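Local coordinates for protein putative antibiotic biosynthesis monooxygenase (Bordetella bronchiseptica, PDB 3GZ7) that probably acts as a monooxygenase in antibiotic biosynthesis and forms a dimeric alpha-beta barrel, at residues A[55-60]-A[71-76]. Sequence-based numbering, arbitrary orientation.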
# COMPACT_ATOMS: atom_id res chain seq x y z
N HIS A 55 -0.77 -13.08 -9.81
CA HIS A 55 0.66 -13.33 -9.67
C HIS A 55 1.24 -12.95 -8.32
O HIS A 55 2.41 -12.64 -8.24
CB HIS A 55 1.42 -12.58 -10.76
CG HIS A 55 0.96 -12.95 -12.14
ND1 HIS A 55 1.48 -14.02 -12.83
CD2 HIS A 55 -0.03 -12.44 -12.91
CE1 HIS A 55 0.84 -14.15 -13.98
NE2 HIS A 55 -0.09 -13.21 -14.05
N GLY A 56 0.44 -12.98 -7.25
CA GLY A 56 0.98 -12.76 -5.90
C GLY A 56 -0.02 -12.16 -4.92
O GLY A 56 -0.90 -11.40 -5.35
N VAL A 57 0.13 -12.55 -3.64
CA VAL A 57 -0.66 -12.13 -2.49
C VAL A 57 0.24 -11.89 -1.26
O VAL A 57 0.98 -12.78 -0.81
CB VAL A 57 -1.69 -13.21 -2.14
CG1 VAL A 57 -2.62 -12.74 -1.00
CG2 VAL A 57 -2.49 -13.54 -3.36
N ALA A 58 0.19 -10.68 -0.70
CA ALA A 58 0.95 -10.28 0.49
C ALA A 58 0.01 -9.60 1.53
O ALA A 58 -1.00 -8.93 1.17
CB ALA A 58 2.08 -9.33 0.06
N LEU A 59 0.30 -9.83 2.80
CA LEU A 59 -0.49 -9.32 3.93
C LEU A 59 0.44 -8.43 4.74
O LEU A 59 1.57 -8.84 5.07
CB LEU A 59 -1.06 -10.46 4.79
CG LEU A 59 -1.95 -10.05 5.98
CD1 LEU A 59 -3.18 -9.27 5.50
CD2 LEU A 59 -2.33 -11.28 6.81
N HIS A 60 0.03 -7.20 4.98
CA HIS A 60 0.80 -6.26 5.76
C HIS A 60 -0.03 -5.83 6.95
O HIS A 60 -1.24 -5.80 6.86
CB HIS A 60 1.22 -5.01 4.94
CG HIS A 60 2.08 -5.31 3.77
ND1 HIS A 60 3.46 -5.30 3.84
CD2 HIS A 60 1.77 -5.64 2.49
CE1 HIS A 60 3.95 -5.62 2.66
NE2 HIS A 60 2.95 -5.84 1.83
N LEU A 71 -4.10 -6.06 2.50
CA LEU A 71 -3.83 -7.14 1.53
C LEU A 71 -3.43 -6.50 0.21
O LEU A 71 -4.18 -5.66 -0.28
CB LEU A 71 -5.03 -8.05 1.34
CG LEU A 71 -4.83 -9.44 0.73
CD1 LEU A 71 -4.19 -10.43 1.77
CD2 LEU A 71 -6.16 -9.99 0.21
N VAL A 72 -2.28 -6.92 -0.34
CA VAL A 72 -1.81 -6.46 -1.67
C VAL A 72 -1.78 -7.67 -2.59
O VAL A 72 -1.09 -8.65 -2.29
CB VAL A 72 -0.42 -5.76 -1.56
CG1 VAL A 72 0.09 -5.25 -2.93
CG2 VAL A 72 -0.52 -4.64 -0.52
N VAL A 73 -2.60 -7.62 -3.65
CA VAL A 73 -2.77 -8.74 -4.59
C VAL A 73 -2.36 -8.27 -5.97
O VAL A 73 -2.81 -7.22 -6.42
CB VAL A 73 -4.23 -9.26 -4.62
CG1 VAL A 73 -4.32 -10.49 -5.48
CG2 VAL A 73 -4.71 -9.58 -3.21
N ASP A 74 -1.49 -9.04 -6.63
CA ASP A 74 -1.03 -8.73 -7.99
C ASP A 74 -1.95 -9.38 -9.00
O ASP A 74 -2.12 -10.58 -8.97
CB ASP A 74 0.42 -9.17 -8.19
CG ASP A 74 1.34 -8.58 -7.13
OD1 ASP A 74 1.55 -7.36 -7.09
OD2 ASP A 74 1.78 -9.33 -6.26
N TRP A 75 -2.55 -8.54 -9.85
CA TRP A 75 -3.43 -8.90 -10.94
C TRP A 75 -2.91 -8.39 -12.27
O TRP A 75 -2.34 -7.31 -12.36
CB TRP A 75 -4.85 -8.34 -10.70
CG TRP A 75 -5.53 -8.82 -9.41
CD1 TRP A 75 -5.70 -8.12 -8.23
CD2 TRP A 75 -6.15 -10.10 -9.20
NE1 TRP A 75 -6.39 -8.88 -7.33
CE2 TRP A 75 -6.65 -10.11 -7.88
CE3 TRP A 75 -6.30 -11.25 -9.99
CZ2 TRP A 75 -7.31 -11.21 -7.34
CZ3 TRP A 75 -6.94 -12.35 -9.45
CH2 TRP A 75 -7.43 -12.33 -8.13
N GLU A 76 -3.13 -9.16 -13.33
CA GLU A 76 -2.79 -8.70 -14.68
C GLU A 76 -3.65 -7.53 -15.12
O GLU A 76 -3.15 -6.59 -15.73
CB GLU A 76 -2.89 -9.85 -15.70
CG GLU A 76 -1.73 -10.85 -15.62
CD GLU A 76 -2.02 -12.17 -16.42
OE1 GLU A 76 -2.87 -12.15 -17.33
OE2 GLU A 76 -1.35 -13.20 -16.13
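The His55 ring meets the Glu76 carboxylate at its edge, the two planes 24° apart and so nearly coplanar; His55 NE2 points its hydrogen at Glu76 OE2, but the modelled separation of 2.4 Å is doubtfully short. Both residues are exposed, at one end of an antiparallel beta hairpin formed by strands 54-62 and 68-75 of the dimeric alpha-beta barrel. At the other end His60 meets Val72 obliquely, ring CD2 of His60 lying 3.9 Å from Val72 CG2. One face of the Trp75 indole takes CG1 of Val73 from its own strand, offset toward the rim, and the indole also stacks with the His81 ring.

Between these ends backbone hydrogen bonds join the strands. His55 N bonds to Asp74 O at 3.0 Å, and Ala58 and Val72 form a reciprocal hydrogen-bonded pair, Ala58 N to Val72 O at 2.9 Å and Val72 N to Ala58 O at 2.8 Å. Val57–Val73 and Leu59–Leu71 are non-hydrogen-bonded pairs, and their side chains share the buried face that packs against helix 34-49. There Leu71 CD1 reaches both Val57 CG1, at 3.9 Å, and Leu59 CD1; with chi1 at -162°, Leu71 CG lies opposite its own backbone N and CD1 extends toward strand 54-62. Phe37 and Val41 of the helix touch Leu59, Val41 also touches Leu71, and Phe48 packs on Val57. Ala58, Val72 and Asp74 belong to the opposite face, where Lys113 of the second subunit packs on Ala58, and at His60 the sheet continues into a strand of that subunit. Gly56 (phi 151°) has no CB. Asp74 OD1 is held by Gln22 of the adjoining strand, while Asp74 OD2 lies 3.5 Å from Gly56 CA.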